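Local coordinates for universal stress protein A-like protein (Arabidopsis thaliana, PDB 2GM3) that binds AMP in a pocket of its universal stress protein fold, though its cellular role remains unsettled, at residues Val120-Gly131 with Cys150-Ile161. Sequence-based numbering, arbitrary orientation.
Sequences VKRVRPDFLVVG and CVKHAECPVMTI. With AMP (adenosine monophosphate), chain G.
Leu-128 and Val-130 of one strand lie beside Val-158 and Thr-160 of the next, the last two parallel strands of the Rossmann-like α/β fold of universal stress proteins. Helix 146-153 links them in a β-α-β crossover. Four nearly straight backbone hydrogen bonds join the strands, from Leu-128 N to Pro-157 O (2.8 Å) through to Ile-161 N to Val-130 O (3.1 Å).

On the helix side, Leu-128 is the main bump: its CD2 drops into a hollow between Cys-150 CB and Ala-154 CB, one turn apart on the crossover helix and its end, 3.9 Å from each. With CG anti to the backbone N (chi1 172°), the side chain swings toward the helix, and chi2 turns CD2 rather than CD1 into that hollow. Beside it, Cys-156 SG fills the notch between Val-120 and Leu-128, 3.4 Å from Val-120 CG1 and 3.8 Å from Leu-128 CB. Further along, Val-130 CG2 settles between Thr-160 CG2 and Val-158 CG1. At the solvent-exposed margin the bent chain of Lys-121 crosses Glu-155, whose OE1 lies against its methylenes; Lys-121 NZ stays 4.4 Å from Glu-155 OE1, too far for a salt bridge.

On the other face, Phe-127 CB rests on Pro-157 CB, and Met-159 CB meets the edge of the phenyl ring. Val-129 CG1 touches Ile-161 CD1 where helix 25-39 covers both residues, while the Phe-127 ring meets Trp-33 of the second subunit. Val-158, Met-159 and Thr-160 pair antiparallel with a strand of that subunit, carrying the sheet across the interface.

The inner strand ends in the nucleotide pocket: Gly-131 has no side chain to obstruct the ribose, and its N donates a hydrogen bond to AMP O2' at 3.0 Å.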
ATOM      1  N   VAL A 120      -2.926  12.016  -7.498  1.00 59.74           N
ATOM      2  CA  VAL A 120      -2.825  10.654  -8.029  1.00 59.08           C
ATOM      3  C   VAL A 120      -3.330  10.566  -9.447  1.00 59.42           C
ATOM      4  O   VAL A 120      -2.646  10.013 -10.304  1.00 59.72           O
ATOM      5  CB  VAL A 120      -3.519   9.616  -7.116  1.00 59.42           C
ATOM      6  CG1 VAL A 120      -3.695   8.288  -7.855  1.00 57.40           C
ATOM      7  CG2 VAL A 120      -2.723   9.458  -5.801  1.00 56.83           C
ATOM      8  N   LYS A 121      -4.507  11.116  -9.714  1.00 59.57           N
ATOM      9  CA  LYS A 121      -5.001  11.050 -11.078  1.00 60.35           C
ATOM     10  C   LYS A 121      -4.332  11.979 -12.097  1.00 60.14           C
ATOM     11  O   LYS A 121      -4.432  11.742 -13.294  1.00 60.07           O
ATOM     12  CB  LYS A 121      -6.540  11.029 -11.190  1.00 61.08           C
ATOM     13  CG  LYS A 121      -7.336  11.981 -10.307  1.00 62.68           C
ATOM     14  CD  LYS A 121      -8.620  11.249  -9.819  1.00 64.31           C
ATOM     15  CE  LYS A 121      -9.829  12.170  -9.778  1.00 64.93           C
ATOM     16  NZ  LYS A 121     -10.239  12.544 -11.173  1.00 66.80           N
ATOM     17  N   ARG A 122      -3.585  12.976 -11.618  1.00 60.17           N
ATOM     18  CA  ARG A 122      -2.875  13.926 -12.490  1.00 59.80           C
ATOM     19  C   ARG A 122      -1.502  13.349 -12.827  1.00 59.74           C
ATOM     20  O   ARG A 122      -1.101  13.311 -13.979  1.00 59.41           O
ATOM     21  CB  ARG A 122      -2.717  15.274 -11.759  1.00 59.84           C
ATOM     22  CG  ARG A 122      -2.314  16.509 -12.588  1.00 59.99           C
ATOM     23  CD  ARG A 122      -1.630  17.586 -11.711  1.00 59.94           C
ATOM     24  NE  ARG A 122      -0.201  17.455 -11.900  1.00 61.17           N
ATOM     25  CZ  ARG A 122       0.742  17.585 -10.985  1.00 61.50           C
ATOM     26  NH1 ARG A 122       0.485  17.894  -9.735  1.00 61.78           N
ATOM     27  NH2 ARG A 122       1.984  17.396 -11.350  1.00 65.72           N
ATOM     28  N   VAL A 123      -0.800  12.880 -11.801  1.00 59.69           N
ATOM     29  CA  VAL A 123       0.592  12.478 -11.909  1.00 59.64           C
ATOM     30  C   VAL A 123       0.678  11.032 -12.332  1.00 59.54           C
ATOM     31  O   VAL A 123       1.627  10.623 -12.994  1.00 59.55           O
ATOM     32  CB  VAL A 123       1.287  12.679 -10.549  1.00 59.65           C
ATOM     33  CG1 VAL A 123       2.654  12.007 -10.501  1.00 60.20           C
ATOM     34  CG2 VAL A 123       1.409  14.162 -10.246  1.00 60.22           C
ATOM     35  N   ARG A 124      -0.335  10.265 -11.953  1.00 59.55           N
ATOM     36  CA  ARG A 124      -0.408   8.841 -12.239  1.00 59.66           C
ATOM     37  C   ARG A 124       0.799   8.060 -11.775  1.00 59.16           C
ATOM     38  O   ARG A 124       1.480   7.458 -12.572  1.00 59.55           O
ATOM     39  CB  ARG A 124      -0.780   8.589 -13.717  1.00 59.46           C
ATOM     40  CG  ARG A 124      -2.287   8.368 -13.846  1.00 61.45           C
ATOM     41  CD  ARG A 124      -2.853   8.686 -15.183  1.00 65.06           C
ATOM     42  NE  ARG A 124      -2.001   9.655 -15.877  1.00 67.74           N
ATOM     43  CZ  ARG A 124      -2.083   9.935 -17.174  1.00 66.81           C
ATOM     44  NH1 ARG A 124      -2.985   9.353 -17.958  1.00 66.85           N
ATOM     45  NH2 ARG A 124      -1.245  10.801 -17.684  1.00 67.50           N
ATOM     46  N   PRO A 125       1.041   8.052 -10.458  1.00 59.16           N
ATOM     47  CA  PRO A 125       2.134   7.252  -9.885  1.00 58.75           C
ATOM     48  C   PRO A 125       1.713   5.782  -9.884  1.00 58.37           C
ATOM     49  O   PRO A 125       0.528   5.470 -10.011  1.00 58.15           O
ATOM     50  CB  PRO A 125       2.256   7.792  -8.464  1.00 58.29           C
ATOM     51  CG  PRO A 125       0.862   8.258  -8.145  1.00 58.92           C
ATOM     52  CD  PRO A 125       0.259   8.749  -9.419  1.00 58.92           C
ATOM     53  N   ASP A 126       2.671   4.877  -9.792  1.00 57.75           N
ATOM     54  CA  ASP A 126       2.318   3.496  -9.827  1.00 57.08           C
ATOM     55  C   ASP A 126       1.617   3.144  -8.518  1.00 57.08           C
ATOM     56  O   ASP A 126       0.661   2.383  -8.527  1.00 57.16           O
ATOM     57  CB  ASP A 126       3.542   2.652 -10.069  1.00 57.09           C
ATOM     58  CG  ASP A 126       4.138   2.889 -11.439  1.00 57.84           C
ATOM     59  OD1 ASP A 126       3.483   2.593 -12.458  1.00 58.56           O
ATOM     60  OD2 ASP A 126       5.276   3.383 -11.499  1.00 60.62           O
ATOM     61  N   PHE A 127       2.095   3.707  -7.409  1.00 56.44           N
ATOM     62  CA  PHE A 127       1.386   3.640  -6.169  1.00 55.96           C
ATOM     63  C   PHE A 127       1.570   4.819  -5.241  1.00 56.28           C
ATOM     64  O   PHE A 127       2.497   5.613  -5.402  1.00 56.63           O
ATOM     65  CB  PHE A 127       1.615   2.309  -5.446  1.00 55.82           C
ATOM     66  CG  PHE A 127       3.005   2.085  -4.906  1.00 54.03           C
ATOM     67  CD1 PHE A 127       3.227   2.107  -3.542  1.00 53.09           C
ATOM     68  CD2 PHE A 127       4.061   1.742  -5.751  1.00 53.25           C
ATOM     69  CE1 PHE A 127       4.505   1.840  -3.014  1.00 53.63           C
ATOM     70  CE2 PHE A 127       5.314   1.485  -5.254  1.00 52.45           C
ATOM     71  CZ  PHE A 127       5.547   1.529  -3.880  1.00 53.69           C
ATOM     72  N   LEU A 128       0.686   4.891  -4.244  1.00 56.24           N
ATOM     73  CA  LEU A 128       0.682   5.936  -3.224  1.00 55.74           C
ATOM     74  C   LEU A 128       1.062   5.335  -1.876  1.00 56.31           C
ATOM     75  O   LEU A 128       0.484   4.331  -1.450  1.00 57.22           O
ATOM     76  CB  LEU A 128      -0.743   6.526  -3.151  1.00 55.39           C
ATOM     77  CG  LEU A 128      -1.119   7.512  -2.054  1.00 54.70           C
ATOM     78  CD1 LEU A 128      -0.162   8.719  -2.088  1.00 53.84           C
ATOM     79  CD2 LEU A 128      -2.532   7.958  -2.174  1.00 54.54           C
ATOM     80  N   VAL A 129       2.037   5.933  -1.217  1.00 56.33           N
ATOM     81  CA  VAL A 129       2.364   5.582   0.156  1.00 56.75           C
ATOM     82  C   VAL A 129       1.865   6.685   1.106  1.00 57.13           C
ATOM     83  O   VAL A 129       2.169   7.869   0.918  1.00 57.13           O
ATOM     84  CB  VAL A 129       3.875   5.424   0.349  1.00 56.81           C
ATOM     85  CG1 VAL A 129       4.186   5.081   1.778  1.00 56.77           C
ATOM     86  CG2 VAL A 129       4.460   4.368  -0.585  1.00 56.16           C
ATOM     87  N   VAL A 130       1.086   6.286   2.103  1.00 56.94           N
ATOM     88  CA  VAL A 130       0.665   7.174   3.144  1.00 56.93           C
ATOM     89  C   VAL A 130       0.988   6.484   4.435  1.00 56.99           C
ATOM     90  O   VAL A 130       0.898   5.249   4.536  1.00 57.58           O
ATOM     91  CB  VAL A 130      -0.887   7.503   3.083  1.00 57.24           C
ATOM     92  CG1 VAL A 130      -1.205   8.357   1.844  1.00 58.53           C
ATOM     93  CG2 VAL A 130      -1.725   6.228   3.057  1.00 55.31           C
ATOM     94  N   GLY A 131       1.387   7.280   5.417  1.00 56.72           N
ATOM     95  CA  GLY A 131       1.471   6.830   6.778  1.00 56.42           C
ATOM     96  C   GLY A 131       0.042   6.738   7.282  1.00 56.69           C
ATOM     97  O   GLY A 131      -0.889   7.099   6.564  1.00 56.44           O
ATOM     98  N   CYS A 150      -7.709   7.962   1.210  1.00 55.93           N
ATOM     99  CA  CYS A 150      -6.867   7.588   0.084  1.00 57.30           C
ATOM    100  C   CYS A 150      -7.061   6.123  -0.384  1.00 57.08           C
ATOM    101  O   CYS A 150      -7.245   5.858  -1.587  1.00 56.96           O
ATOM    102  CB  CYS A 150      -5.406   7.911   0.398  1.00 57.36           C
ATOM    103  SG  CYS A 150      -5.150   9.722   0.582  1.00 60.61           S
ATOM    104  N   VAL A 151      -7.065   5.206   0.576  1.00 56.68           N
ATOM    105  CA  VAL A 151      -7.223   3.788   0.318  1.00 56.90           C
ATOM    106  C   VAL A 151      -8.535   3.560  -0.410  1.00 57.03           C
ATOM    107  O   VAL A 151      -8.608   2.759  -1.351  1.00 56.52           O
ATOM    108  CB  VAL A 151      -7.239   3.008   1.663  1.00 57.42           C
ATOM    109  CG1 VAL A 151      -7.805   1.594   1.493  1.00 56.46           C
ATOM    110  CG2 VAL A 151      -5.842   3.016   2.277  1.00 56.37           C
ATOM    111  N   LYS A 152      -9.557   4.291   0.021  1.00 56.74           N
ATOM    112  CA  LYS A 152     -10.880   4.140  -0.519  1.00 57.02           C
ATOM    113  C   LYS A 152     -10.965   4.796  -1.915  1.00 56.86           C
ATOM    114  O   LYS A 152     -11.610   4.269  -2.824  1.00 56.78           O
ATOM    115  CB  LYS A 152     -11.870   4.724   0.495  1.00 56.78           C
ATOM    116  CG  LYS A 152     -13.302   4.823   0.076  1.00 57.63           C
ATOM    117  CD  LYS A 152     -14.184   5.249   1.271  1.00 58.10           C
ATOM    118  CE  LYS A 152     -15.591   5.687   0.786  1.00 59.55           C
ATOM    119  NZ  LYS A 152     -16.604   5.886   1.866  1.00 59.39           N
ATOM    120  N   HIS A 153     -10.303   5.928  -2.106  1.00 56.65           N
ATOM    121  CA  HIS A 153     -10.580   6.715  -3.296  1.00 56.99           C
ATOM    122  C   HIS A 153      -9.462   6.844  -4.325  1.00 57.07           C
ATOM    123  O   HIS A 153      -9.732   7.008  -5.503  1.00 57.11           O
ATOM    124  CB  HIS A 153     -11.103   8.098  -2.908  1.00 57.28           C
ATOM    125  CG  HIS A 153     -12.499   8.082  -2.362  1.00 56.93           C
ATOM    126  ND1 HIS A 153     -13.600   7.730  -3.123  1.00 57.41           N
ATOM    127  CD2 HIS A 153     -12.977   8.401  -1.137  1.00 55.75           C
ATOM    128  CE1 HIS A 153     -14.690   7.819  -2.384  1.00 55.79           C
ATOM    129  NE2 HIS A 153     -14.338   8.218  -1.173  1.00 56.68           N
ATOM    130  N   ALA A 154      -8.210   6.769  -3.898  1.00 57.72           N
ATOM    131  CA  ALA A 154      -7.118   6.972  -4.846  1.00 58.19           C
ATOM    132  C   ALA A 154      -7.186   5.992  -6.020  1.00 58.62           C
ATOM    133  O   ALA A 154      -7.578   4.841  -5.861  1.00 59.77           O
ATOM    134  CB  ALA A 154      -5.784   6.944  -4.166  1.00 58.18           C
ATOM    135  N   GLU A 155      -6.868   6.466  -7.212  1.00 58.85           N
ATOM    136  CA  GLU A 155      -6.999   5.647  -8.418  1.00 58.96           C
ATOM    137  C   GLU A 155      -5.640   5.041  -8.765  1.00 59.08           C
ATOM    138  O   GLU A 155      -5.203   5.030  -9.924  1.00 59.75           O
ATOM    139  CB  GLU A 155      -7.586   6.458  -9.574  1.00 58.94           C
ATOM    140  CG  GLU A 155      -8.920   7.117  -9.234  1.00 59.59           C
ATOM    141  CD  GLU A 155      -9.562   7.800 -10.413  1.00 62.82           C
ATOM    142  OE1 GLU A 155      -8.828   8.371 -11.262  1.00 65.43           O
ATOM    143  OE2 GLU A 155     -10.811   7.792 -10.485  1.00 63.94           O
ATOM    144  N   CYS A 156      -4.967   4.563  -7.723  1.00 58.35           N
ATOM    145  CA  CYS A 156      -3.784   3.759  -7.856  1.00 58.17           C
ATOM    146  C   CYS A 156      -3.705   2.898  -6.591  1.00 57.43           C
ATOM    147  O   CYS A 156      -4.413   3.169  -5.628  1.00 57.21           O
ATOM    148  CB  CYS A 156      -2.555   4.661  -7.951  1.00 57.10           C
ATOM    149  SG  CYS A 156      -2.268   5.499  -6.440  1.00 60.21           S
ATOM    150  N   PRO A 157      -2.849   1.865  -6.591  1.00 57.00           N
ATOM    151  CA  PRO A 157      -2.535   1.123  -5.358  1.00 56.60           C
ATOM    152  C   PRO A 157      -2.105   2.028  -4.216  1.00 56.46           C
ATOM    153  O   PRO A 157      -1.380   3.007  -4.426  1.00 56.71           O
ATOM    154  CB  PRO A 157      -1.351   0.253  -5.772  1.00 56.70           C
ATOM    155  CG  PRO A 157      -1.642  -0.032  -7.256  1.00 57.93           C
ATOM    156  CD  PRO A 157      -2.179   1.290  -7.774  1.00 56.81           C
ATOM    157  N   VAL A 158      -2.559   1.703  -3.018  1.00 56.10           N
ATOM    158  CA  VAL A 158      -2.240   2.473  -1.842  1.00 55.92           C
ATOM    159  C   VAL A 158      -1.576   1.563  -0.811  1.00 56.51           C
ATOM    160  O   VAL A 158      -2.074   0.496  -0.522  1.00 56.72           O
ATOM    161  CB  VAL A 158      -3.518   3.173  -1.216  1.00 55.59           C
ATOM    162  CG1 VAL A 158      -3.104   4.091  -0.097  1.00 53.37           C
ATOM    163  CG2 VAL A 158      -4.272   3.998  -2.251  1.00 54.29           C
HETATM  164  N   MSE A 159      -0.445   2.001  -0.300  1.00 56.66           N
HETATM  165  CA  MSE A 159       0.287   1.313   0.706  1.00 57.35           C
HETATM  166  C   MSE A 159       0.084   2.159   1.941  1.00 57.75           C
HETATM  167  O   MSE A 159       0.464   3.336   1.944  1.00 58.08           O
HETATM  168  CB  MSE A 159       1.770   1.343   0.334  1.00 58.07           C
HETATM  169  CG  MSE A 159       2.665   0.771   1.413  1.00 59.82           C
HETATM  170 SE   MSE A 159       2.428  -1.156   1.512  1.00 61.54          SE
HETATM  171  CE  MSE A 159       3.602  -1.577   0.185  1.00 60.87           C
ATOM    172  N   THR A 160      -0.524   1.586   2.978  1.00 57.81           N
ATOM    173  CA  THR A 160      -0.688   2.283   4.244  1.00 58.36           C
ATOM    174  C   THR A 160       0.257   1.653   5.251  1.00 58.26           C
ATOM    175  O   THR A 160       0.198   0.440   5.490  1.00 57.49           O
ATOM    176  CB  THR A 160      -2.135   2.216   4.828  1.00 57.86           C
ATOM    177  OG1 THR A 160      -2.542   0.863   4.896  1.00 61.56           O
ATOM    178  CG2 THR A 160      -3.095   2.874   3.943  1.00 58.60           C
ATOM    179  N   ILE A 161       1.130   2.490   5.827  1.00 58.25           N
ATOM    180  CA  ILE A 161       2.115   2.069   6.805  1.00 57.39           C
ATOM    181  C   ILE A 161       1.842   2.773   8.101  1.00 57.68           C
ATOM    182  O   ILE A 161       1.758   3.987   8.120  1.00 58.26           O
ATOM    183  CB  ILE A 161       3.562   2.407   6.314  1.00 58.31           C
ATOM    184  CG1 ILE A 161       3.823   1.725   4.959  1.00 56.70           C
ATOM    185  CG2 ILE A 161       4.634   1.993   7.363  1.00 57.15           C
ATOM    186  CD1 ILE A 161       4.588   2.510   4.017  1.00 54.81           C
TER
HETATM  187  P   AMP G 176      -4.058   9.543   8.871  1.00 36.27           P
HETATM  188  O1P AMP G 176      -4.567  10.871   8.842  1.00 39.56           O
HETATM  189  O2P AMP G 176      -3.404   9.158  10.145  1.00 34.63           O
HETATM  190  O3P AMP G 176      -4.918   8.481   8.379  1.00 32.77           O
HETATM  191  O5' AMP G 176      -2.848   9.455   7.838  1.00 34.90           O
HETATM  192  C5' AMP G 176      -1.679  10.214   8.055  1.00 31.51           C
HETATM  193  C4' AMP G 176      -0.975  10.264   6.726  1.00 33.03           C
HETATM  194  O4' AMP G 176      -1.727  11.050   5.740  1.00 35.15           O
HETATM  195  C3' AMP G 176       0.374  10.922   6.806  1.00 33.38           C
HETATM  196  O3' AMP G 176       1.332   9.919   7.252  1.00 31.87           O
HETATM  197  C2' AMP G 176       0.603  11.292   5.349  1.00 33.90           C
HETATM  198  O2' AMP G 176       1.112  10.149   4.660  1.00 31.27           O
HETATM  199  C1' AMP G 176      -0.794  11.641   4.848  1.00 33.28           C
HETATM  200  N9  AMP G 176      -1.024  13.083   5.067  1.00 36.36           N
HETATM  201  C8  AMP G 176      -1.659  13.680   6.102  1.00 34.22           C
HETATM  202  N7  AMP G 176      -1.646  15.012   5.919  1.00 33.75           N
HETATM  203  C5  AMP G 176      -1.041  15.259   4.751  1.00 36.14           C
HETATM  204  C6  AMP G 176      -0.741  16.408   4.012  1.00 33.50           C
HETATM  205  N6  AMP G 176      -1.056  17.624   4.419  1.00 33.23           N
HETATM  206  N1  AMP G 176      -0.098  16.269   2.859  1.00 33.41           N
HETATM  207  C2  AMP G 176       0.270  15.097   2.382  1.00 34.77           C
HETATM  208  N3  AMP G 176       0.004  13.977   3.038  1.00 37.48           N
HETATM  209  C4  AMP G 176      -0.648  14.031   4.215  1.00 36.75           C